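Local coordinates for protein AimR transcriptional regulator (Bacillus phage phi3T, PDB 5ZVV) that activates transcription of the phage aimX locus as a homodimer and, on binding the arbitrium peptide, becomes an inactive monomer, which leads to lysogeny, at residues R216-S221 against F229-I234; K248-G253 against E264-A269; A269-S274 against K279-V284. All blocks are in the same frame, centred on the assembly; numbering follows the deposited sequence.

The three interactions follow one another along the chain without interleaving, each joining helical or loop elements close in sequence, consistent with a TPR-like helical array. Interaction 1 pairs helix 207-220 with helix 224-237; interaction 2 pairs helix 243-252 with helix 260-277; interaction 3 folds the loop 279-284 back on helix 260-277. The centres of interactions 1 and 2 lie about 13 Å apart, those of 2 and 3 about 10 Å, and those of 1 and 3 about 22 Å. Tyr231 packs on helix 243-252, and Ala269 belongs to both later contacts, so local helix packing runs continuously through this part of the fold.

Interaction 1 (R216-S221 against F229-I234); sequences RAIENS and FAYLTI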
loop_
_atom_site.group_PDB
_atom_site.type_symbol
_atom_site.label_atom_id
_atom_site.label_comp_id
_atom_site.label_asym_id
_atom_site.label_seq_id
_atom_site.Cartn_x
_atom_site.Cartn_y
_atom_site.Cartn_z
ATOM N N ARG A 216 10.409 12.081 21.566
ATOM C CA ARG A 216 9.098 12.300 22.165
ATOM C C ARG A 216 8.585 11.033 22.843
ATOM O O ARG A 216 7.999 11.095 23.934
ATOM C CB ARG A 216 8.110 12.796 21.110
ATOM C CG ARG A 216 6.851 13.360 21.720
ATOM C CD ARG A 216 6.045 14.211 20.764
ATOM N NE ARG A 216 4.850 14.709 21.437
ATOM C CZ ARG A 216 3.663 14.109 21.396
ATOM N NH1 ARG A 216 2.637 14.623 22.054
ATOM N NH2 ARG A 216 3.500 13.000 20.687
ATOM N N ALA A 217 8.811 9.872 22.219
ATOM C CA ALA A 217 8.447 8.611 22.853
ATOM C C ALA A 217 9.177 8.434 24.178
ATOM O O ALA A 217 8.571 8.034 25.177
ATOM C CB ALA A 217 8.747 7.443 21.914
ATOM N N ILE A 218 10.478 8.739 24.207
ATOM C CA ILE A 218 11.241 8.641 25.451
ATOM C C ILE A 218 10.689 9.602 26.497
ATOM O O ILE A 218 10.641 9.285 27.692
ATOM C CB ILE A 218 12.737 8.899 25.183
ATOM C CG1 ILE A 218 13.349 7.744 24.392
ATOM C CG2 ILE A 218 13.494 9.112 26.488
ATOM C CD1 ILE A 218 14.674 8.088 23.741
ATOM N N GLU A 219 10.256 10.790 26.065
ATOM C CA GLU A 219 9.783 11.794 27.010
ATOM C C GLU A 219 8.419 11.435 27.584
ATOM O O GLU A 219 8.109 11.814 28.718
ATOM C CB GLU A 219 9.735 13.166 26.333
ATOM C CG GLU A 219 11.110 13.741 26.004
ATOM C CD GLU A 219 11.067 14.808 24.918
ATOM O OE1 GLU A 219 9.956 15.231 24.529
ATOM O OE2 GLU A 219 12.150 15.221 24.448
ATOM N N ASN A 220 7.597 10.707 26.831
ATOM C CA ASN A 220 6.250 10.366 27.271
ATOM C C ASN A 220 6.133 8.975 27.881
ATOM O O ASN A 220 5.047 8.615 28.346
ATOM C CB ASN A 220 5.269 10.501 26.105
ATOM C CG ASN A 220 5.038 11.944 25.702
ATOM O OD1 ASN A 220 5.242 12.863 26.495
ATOM N ND2 ASN A 220 4.610 12.151 24.462
ATOM N N SER A 221 7.200 8.180 27.886
ATOM C CA SER A 221 7.076 6.784 28.282
ATOM C C SER A 221 8.259 6.344 29.128
ATOM O O SER A 221 9.400 6.744 28.880
ATOM C CB SER A 221 6.962 5.870 27.055
ATOM O OG SER A 221 6.821 4.513 27.443
ATOM N N PHE A 229 13.509 0.596 21.883
ATOM C CA PHE A 229 13.423 0.809 20.443
ATOM C C PHE A 229 13.600 2.274 20.060
ATOM O O PHE A 229 13.986 2.561 18.922
ATOM C CB PHE A 229 12.101 0.265 19.904
ATOM C CG PHE A 229 12.095 -1.229 19.753
ATOM C CD1 PHE A 229 12.890 -1.839 18.794
ATOM C CD2 PHE A 229 11.321 -2.024 20.579
ATOM C CE1 PHE A 229 12.903 -3.214 18.654
ATOM C CE2 PHE A 229 11.329 -3.403 20.445
ATOM C CZ PHE A 229 12.121 -3.997 19.481
ATOM N N ALA A 230 13.356 3.201 20.986
ATOM C CA ALA A 230 13.584 4.610 20.692
ATOM C C ALA A 230 15.075 4.912 20.576
ATOM O O ALA A 230 15.519 5.524 19.595
ATOM C CB ALA A 230 12.933 5.478 21.765
ATOM N N TYR A 231 15.866 4.490 21.570
ATOM C CA TYR A 231 17.312 4.695 21.485
ATOM C C TYR A 231 17.928 3.871 20.362
ATOM O O TYR A 231 18.896 4.311 19.729
ATOM C CB TYR A 231 17.974 4.367 22.824
ATOM C CG TYR A 231 17.791 5.453 23.852
ATOM C CD1 TYR A 231 18.414 6.687 23.700
ATOM C CD2 TYR A 231 16.991 5.256 24.970
ATOM C CE1 TYR A 231 18.250 7.691 24.632
ATOM C CE2 TYR A 231 16.818 6.256 25.909
ATOM C CZ TYR A 231 17.451 7.472 25.734
ATOM O OH TYR A 231 17.284 8.474 26.662
ATOM N N LEU A 232 17.382 2.682 20.106
ATOM C CA LEU A 232 17.790 1.911 18.939
ATOM C C LEU A 232 17.570 2.706 17.658
ATOM O O LEU A 232 18.439 2.736 16.777
ATOM C CB LEU A 232 17.017 0.591 18.900
ATOM C CG LEU A 232 17.584 -0.558 18.073
ATOM C CD1 LEU A 232 18.915 -1.021 18.649
ATOM C CD2 LEU A 232 16.587 -1.711 18.013
ATOM N N THR A 233 16.420 3.380 17.548
ATOM C CA THR A 233 16.130 4.159 16.347
ATOM C C THR A 233 17.057 5.364 16.226
ATOM O O THR A 233 17.548 5.662 15.132
ATOM C CB THR A 233 14.668 4.610 16.346
ATOM O OG1 THR A 233 13.810 3.463 16.360
ATOM C CG2 THR A 233 14.367 5.437 15.102
ATOM N N ILE A 234 17.303 6.071 17.332
ATOM C CA ILE A 234 18.203 7.225 17.293
ATOM C C ILE A 234 19.593 6.795 16.833
ATOM O O ILE A 234 20.171 7.362 15.889
ATOM C CB ILE A 234 18.246 7.913 18.671
ATOM C CG1 ILE A 234 16.893 8.560 18.985
ATOM C CG2 ILE A 234 19.373 8.943 18.736
ATOM C CD1 ILE A 234 16.787 9.129 20.385
#
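Ile218 on helix 207-220 reaches across to helix 224-237 and meets Ala230, Tyr231 and Ile234. At its CB the chain branches. CG2 lies anti to the backbone N and approaches the phenol oxygen of the tyrosine, Ile218 CG2 to Tyr231 OH being 3.8 Å. The longer branch starts at CG1, beside the backbone N (chi1 -70°), and this torsion sends it toward the neighbouring helix. Ile218 CG1 presses on Ala230 CB at 3.5 Å, tighter than usual for two carbons, at the place where the backbones come nearest: the CA atoms of Ile218 and Ala230 are 6.7 Å apart. At the tip, CD1 sits over one face of the Tyr231 ring, with Ile218 CD1 3.5 Å from the ring centroid and 14° off the ring normal, a well-centred CH-pi contact in which the methyl lies within van der Waals range of all six ring carbons. The two side chains cross at about a right angle. The same methyl also comes to 4.1 Å from Ile234 CD1, one turn further along the helix from Ala230.

The segment axes approach to 9.8 Å and run nearly antiparallel, at 156°, as the two arms of a helical hairpin. Ile234 extends the contact to Ser214 and Asn215, earlier on helix 207-220. Helix 184-203 packs against the pair through Met195, which touches both Ala217 and Ala230, while Tyr231 also rests on Lys252 of the following helix. Between the two segments the contact is entirely apolar and aromatic, so the fit depends on shape and van der Waals contact, with no polar pair between the segments to set the helices' rotation.

Interaction 2 (K248-G253 against E264-A269); sequences KAYIKG and EMLDGA
Tyr250 of helix 243-252 lays its ring against Ala269 of helix 260-277, and this is the aromatic part of the contact. Ala269 CB makes a CH-pi contact over one face, 3.8 Å from the centroid of the Tyr250 ring and 18° off its normal, displaced toward the rim on the side of Tyr250 CE1, which it approaches to 3.6 Å. With CG beside the backbone N, chi1 of the tyrosine (-73°) swings the ring toward helix 260-277, where the alanine methyl meets its face.

The aliphatic contacts are made by Leu266. Its CD1 lies 4.0 Å from Tyr250 CB, while Leu266 CD2 comes to 4.2 Å from Gly253 C at the end of the segment. The leucine CG is anti to its backbone N (chi1 -177°), which carries both methyls toward the other helix. These two helices are consecutive in the chain, joined by a short connection, and pack side by side as in an alpha-solenoid; Leu270 and Leu273, further along helix 260-277, also touch Tyr250.

A methyl also meets a backbone oxygen: Leu266 CD1 lies 3.2 Å from Tyr250 O, the closest approach between the segments.

The polar contact is indirect. One water donates to Tyr250 OH at 2.7 Å and to Ala269 O at 2.6 Å, bridging the phenol to the opposite backbone, and Tyr250 OH is also hydrogen-bonded to Asn236 OD1 of helix 224-237.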
loop_
_atom_site.group_PDB
_atom_site.type_symbol
_atom_site.label_atom_id
_atom_site.label_comp_id
_atom_site.label_asym_id
_atom_site.label_seq_id
_atom_site.Cartn_x
_atom_site.Cartn_y
_atom_site.Cartn_z
ATOM N N LYS A 248 26.731 5.924 21.552
ATOM C CA LYS A 248 26.237 6.438 22.825
ATOM C C LYS A 248 24.730 6.243 22.952
ATOM O O LYS A 248 24.231 5.902 24.033
ATOM C CB LYS A 248 26.615 7.911 22.974
ATOM C CG LYS A 248 26.532 8.429 24.401
ATOM C CD LYS A 248 27.361 9.696 24.584
ATOM C CE LYS A 248 26.832 10.838 23.738
ATOM N NZ LYS A 248 27.601 12.098 23.946
ATOM N N ALA A 249 23.988 6.441 21.860
ATOM C CA ALA A 249 22.546 6.197 21.899
ATOM C C ALA A 249 22.244 4.712 22.075
ATOM O O ALA A 249 21.419 4.326 22.920
ATOM C CB ALA A 249 21.889 6.738 20.628
ATOM N N TYR A 250 22.901 3.863 21.276
ATOM C CA TYR A 250 22.765 2.418 21.438
ATOM C C TYR A 250 22.989 2.005 22.886
ATOM O O TYR A 250 22.175 1.284 23.474
ATOM C CB TYR A 250 23.754 1.690 20.528
ATOM C CG TYR A 250 23.403 1.717 19.061
ATOM C CD1 TYR A 250 22.081 1.669 18.638
ATOM C CD2 TYR A 250 24.398 1.786 18.096
ATOM C CE1 TYR A 250 21.762 1.689 17.292
ATOM C CE2 TYR A 250 24.090 1.809 16.753
ATOM C CZ TYR A 250 22.773 1.760 16.356
ATOM O OH TYR A 250 22.473 1.782 15.016
ATOM N N ILE A 251 24.093 2.464 23.481
ATOM C CA ILE A 251 24.398 2.106 24.863
ATOM C C ILE A 251 23.331 2.645 25.806
ATOM O O ILE A 251 22.993 1.998 26.805
ATOM C CB ILE A 251 25.807 2.603 25.243
ATOM C CG1 ILE A 251 26.869 1.832 24.458
ATOM C CG2 ILE A 251 26.051 2.451 26.735
ATOM C CD1 ILE A 251 28.279 2.325 24.701
ATOM N N LYS A 252 22.769 3.822 25.504
ATOM C CA LYS A 252 21.641 4.310 26.292
ATOM C C LYS A 252 20.455 3.357 26.221
ATOM O O LYS A 252 19.642 3.308 27.149
ATOM C CB LYS A 252 21.220 5.704 25.826
ATOM C CG LYS A 252 22.124 6.820 26.309
ATOM C CD LYS A 252 21.626 8.166 25.825
ATOM C CE LYS A 252 22.606 9.272 26.171
ATOM N NZ LYS A 252 22.164 10.579 25.611
ATOM N N GLY A 253 20.337 2.594 25.135
ATOM C CA GLY A 253 19.283 1.589 25.080
ATOM C C GLY A 253 19.494 0.378 25.980
ATOM O O GLY A 253 18.549 -0.398 26.166
ATOM N N GLU A 264 20.239 -9.108 21.914
ATOM C CA GLU A 264 20.917 -9.464 20.674
ATOM C C GLU A 264 20.618 -8.469 19.564
ATOM O O GLU A 264 21.432 -8.306 18.647
ATOM C CB GLU A 264 20.531 -10.880 20.244
ATOM C CG GLU A 264 21.193 -11.966 21.073
ATOM C CD GLU A 264 20.969 -13.355 20.507
ATOM O OE1 GLU A 264 20.160 -13.496 19.567
ATOM O OE2 GLU A 264 21.601 -14.309 21.007
HETATM N N MSE A 265 19.472 -7.796 19.619
HETATM C CA MSE A 265 19.217 -6.711 18.673
HETATM C C MSE A 265 20.176 -5.551 18.920
HETATM O O MSE A 265 20.745 -4.994 17.982
HETATM C CB MSE A 265 17.772 -6.232 18.767
HETATM C CG MSE A 265 16.774 -7.212 18.199
HETATM SE SE MSE A 265 14.955 -6.571 18.432
HETATM C CE MSE A 265 13.998 -8.090 17.660
ATOM N N LEU A 266 20.366 -5.201 20.195
ATOM C CA LEU A 266 21.271 -4.107 20.538
ATOM C C LEU A 266 22.713 -4.457 20.188
ATOM O O LEU A 266 23.420 -3.669 19.542
ATOM C CB LEU A 266 21.145 -3.775 22.023
ATOM C CG LEU A 266 22.000 -2.592 22.475
ATOM C CD1 LEU A 266 21.517 -1.332 21.788
ATOM C CD2 LEU A 266 21.964 -2.440 23.983
ATOM N N ASP A 267 23.166 -5.639 20.620
ATOM C CA ASP A 267 24.492 -6.118 20.252
ATOM C C ASP A 267 24.671 -6.125 18.742
ATOM O O ASP A 267 25.742 -5.785 18.237
ATOM C CB ASP A 267 24.727 -7.527 20.807
ATOM C CG ASP A 267 24.751 -7.572 22.322
ATOM O OD1 ASP A 267 24.872 -6.508 22.961
ATOM O OD2 ASP A 267 24.665 -8.692 22.873
ATOM N N GLY A 268 23.630 -6.520 18.006
ATOM C CA GLY A 268 23.717 -6.495 16.554
ATOM C C GLY A 268 23.840 -5.089 15.999
ATOM O O GLY A 268 24.559 -4.859 15.022
ATOM N N ALA A 269 23.143 -4.130 16.611
ATOM C CA ALA A 269 23.273 -2.741 16.180
ATOM C C ALA A 269 24.695 -2.238 16.388
ATOM O O ALA A 269 25.267 -1.582 15.506
ATOM C CB ALA A 269 22.277 -1.859 16.933
HETATM O O HOH W 1 23.816 -0.235 13.803
#

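Interaction 3 (A269-S274 against K279-V284); sequences ALCFLS and KENQWV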
loop_
_atom_site.group_PDB
_atom_site.type_symbol
_atom_site.label_atom_id
_atom_site.label_comp_id
_atom_site.label_asym_id
_atom_site.label_seq_id
_atom_site.Cartn_x
_atom_site.Cartn_y
_atom_site.Cartn_z
ATOM N N ALA A 269 23.143 -4.130 16.611
ATOM C CA ALA A 269 23.273 -2.741 16.180
ATOM C C ALA A 269 24.695 -2.238 16.388
ATOM O O ALA A 269 25.267 -1.582 15.506
ATOM C CB ALA A 269 22.277 -1.859 16.933
ATOM N N LEU A 270 25.286 -2.544 17.547
ATOM C CA LEU A 270 26.656 -2.113 17.804
ATOM C C LEU A 270 27.650 -2.855 16.921
ATOM O O LEU A 270 28.685 -2.295 16.545
ATOM C CB LEU A 270 26.999 -2.312 19.278
ATOM C CG LEU A 270 26.342 -1.334 20.251
ATOM C CD1 LEU A 270 26.416 -1.853 21.680
ATOM C CD2 LEU A 270 27.007 0.032 20.138
ATOM N N CYS A 271 27.349 -4.109 16.585
ATOM C CA CYS A 271 28.219 -4.892 15.717
ATOM C C CYS A 271 28.219 -4.332 14.302
ATOM O O CYS A 271 29.279 -4.173 13.682
ATOM C CB CYS A 271 27.774 -6.355 15.725
ATOM S SG CYS A 271 28.804 -7.454 14.744
ATOM N N PHE A 272 27.032 -4.021 13.778
ATOM C CA PHE A 272 26.951 -3.367 12.479
ATOM C C PHE A 272 27.660 -2.020 12.503
ATOM O O PHE A 272 28.398 -1.679 11.574
ATOM C CB PHE A 272 25.493 -3.190 12.060
ATOM C CG PHE A 272 25.333 -2.632 10.674
ATOM C CD1 PHE A 272 25.564 -3.430 9.564
ATOM C CD2 PHE A 272 24.960 -1.312 10.478
ATOM C CE1 PHE A 272 25.421 -2.921 8.284
ATOM C CE2 PHE A 272 24.814 -0.796 9.200
ATOM C CZ PHE A 272 25.045 -1.604 8.102
ATOM N N LEU A 273 27.442 -1.238 13.563
ATOM C CA LEU A 273 28.084 0.069 13.662
ATOM C C LEU A 273 29.605 -0.053 13.616
ATOM O O LEU A 273 30.270 0.605 12.802
ATOM C CB LEU A 273 27.646 0.764 14.949
ATOM C CG LEU A 273 28.206 2.168 15.162
ATOM C CD1 LEU A 273 27.626 3.145 14.144
ATOM C CD2 LEU A 273 27.949 2.637 16.587
ATOM N N SER A 274 30.174 -0.893 14.487
ATOM C CA SER A 274 31.627 -0.993 14.568
ATOM C C SER A 274 32.217 -1.629 13.317
ATOM O O SER A 274 33.346 -1.301 12.935
ATOM C CB SER A 274 32.037 -1.774 15.818
ATOM O OG SER A 274 31.547 -3.104 15.785
ATOM N N LYS A 279 35.742 -0.122 13.872
ATOM C CA LYS A 279 36.115 0.078 15.261
ATOM C C LYS A 279 36.136 -1.259 15.995
ATOM O O LYS A 279 35.717 -2.294 15.470
ATOM C CB LYS A 279 35.143 1.047 15.940
ATOM C CG LYS A 279 35.040 2.394 15.248
ATOM C CD LYS A 279 36.317 3.197 15.414
ATOM C CE LYS A 279 36.288 4.455 14.569
ATOM N NZ LYS A 279 37.501 5.281 14.783
ATOM N N GLU A 280 36.630 -1.223 17.231
ATOM C CA GLU A 280 36.729 -2.432 18.040
ATOM C C GLU A 280 35.347 -3.043 18.248
ATOM O O GLU A 280 34.455 -2.410 18.820
ATOM C CB GLU A 280 37.389 -2.110 19.379
ATOM C CG GLU A 280 37.602 -3.313 20.281
ATOM C CD GLU A 280 38.437 -2.979 21.503
ATOM O OE1 GLU A 280 39.471 -2.293 21.352
ATOM O OE2 GLU A 280 38.055 -3.398 22.617
ATOM N N ASN A 281 35.172 -4.274 17.775
ATOM C CA ASN A 281 33.881 -4.952 17.762
ATOM C C ASN A 281 33.860 -5.994 18.874
ATOM O O ASN A 281 34.519 -7.034 18.773
ATOM C CB ASN A 281 33.629 -5.600 16.401
ATOM C CG ASN A 281 32.184 -6.028 16.212
ATOM O OD1 ASN A 281 31.444 -6.223 17.177
ATOM N ND2 ASN A 281 31.774 -6.171 14.958
ATOM N N GLN A 282 33.095 -5.717 19.927
ATOM C CA GLN A 282 32.897 -6.658 21.018
ATOM C C GLN A 282 31.593 -7.431 20.903
ATOM O O GLN A 282 31.301 -8.251 21.777
ATOM C CB GLN A 282 32.919 -5.927 22.361
ATOM C CG GLN A 282 34.141 -5.070 22.602
ATOM C CD GLN A 282 34.017 -4.259 23.871
ATOM O OE1 GLN A 282 32.911 -3.985 24.338
ATOM N NE2 GLN A 282 35.152 -3.877 24.444
ATOM N N TRP A 283 30.808 -7.198 19.851
ATOM C CA TRP A 283 29.424 -7.656 19.803
ATOM C C TRP A 283 29.171 -8.670 18.695
ATOM O O TRP A 283 28.017 -8.893 18.320
ATOM C CB TRP A 283 28.491 -6.455 19.656
ATOM C CG TRP A 283 28.723 -5.423 20.713
ATOM C CD1 TRP A 283 28.184 -5.396 21.965
ATOM C CD2 TRP A 283 29.577 -4.282 20.617
ATOM N NE1 TRP A 283 28.647 -4.304 22.654
ATOM C CE2 TRP A 283 29.502 -3.600 21.846
ATOM C CE3 TRP A 283 30.397 -3.766 19.608
ATOM C CZ2 TRP A 283 30.214 -2.427 22.095
ATOM C CZ3 TRP A 283 31.101 -2.602 19.856
ATOM C CH2 TRP A 283 31.005 -1.947 21.089
ATOM N N VAL A 284 30.225 -9.287 18.162
ATOM C CA VAL A 284 30.046 -10.357 17.189
ATOM C C VAL A 284 29.300 -11.506 17.851
ATOM O O VAL A 284 29.700 -11.998 18.913
ATOM C CB VAL A 284 31.402 -10.820 16.636
ATOM C CG1 VAL A 284 31.208 -11.946 15.629
ATOM C CG2 VAL A 284 32.147 -9.654 16.010
#
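An Asx turn lies in the loop that doubles back on helix 260-277. Asn281 OD1 accepts from Trp283 N, two residues on, at 2.9 Å, fixing the side-chain amide against the backbone. With CG anti to the backbone N (chi1 -166°), the same amide faces the helix, where Asn281 ND2 donates to Cys271 SG at 3.2 Å; the bond is nearly straight, at 166°, and the sulfur lies close to the amide plane. Asn275 OD1 accepts from this ND2 as well, so both ends of the amide are engaged.

The turn presents Trp283 to Leu270. Leu270 CB lies over one face of the indole, 3.5 Å from Trp283 CD2, and Leu270 CD1 makes a CH-pi contact 3.7 Å from the centroid of the five-membered ring. Gln282 CB covers the opposite face, so the indole is sandwiched between aliphatic groups. At the other end of the loop, Lys279 N donates to Ser274 O at 2.8 Å, in the carbonyl plane and on a lone pair. Ser274, with OG between the backbone N and the carbonyl carbon (chi1 62°), donates from this hydroxyl to Leu270 O at 3.1 Å, one turn back in its own helix. That bond directs the oxygen to the place where it packs against the loop amide, Ser274 OG lying 3.0 Å from Asn281 CG.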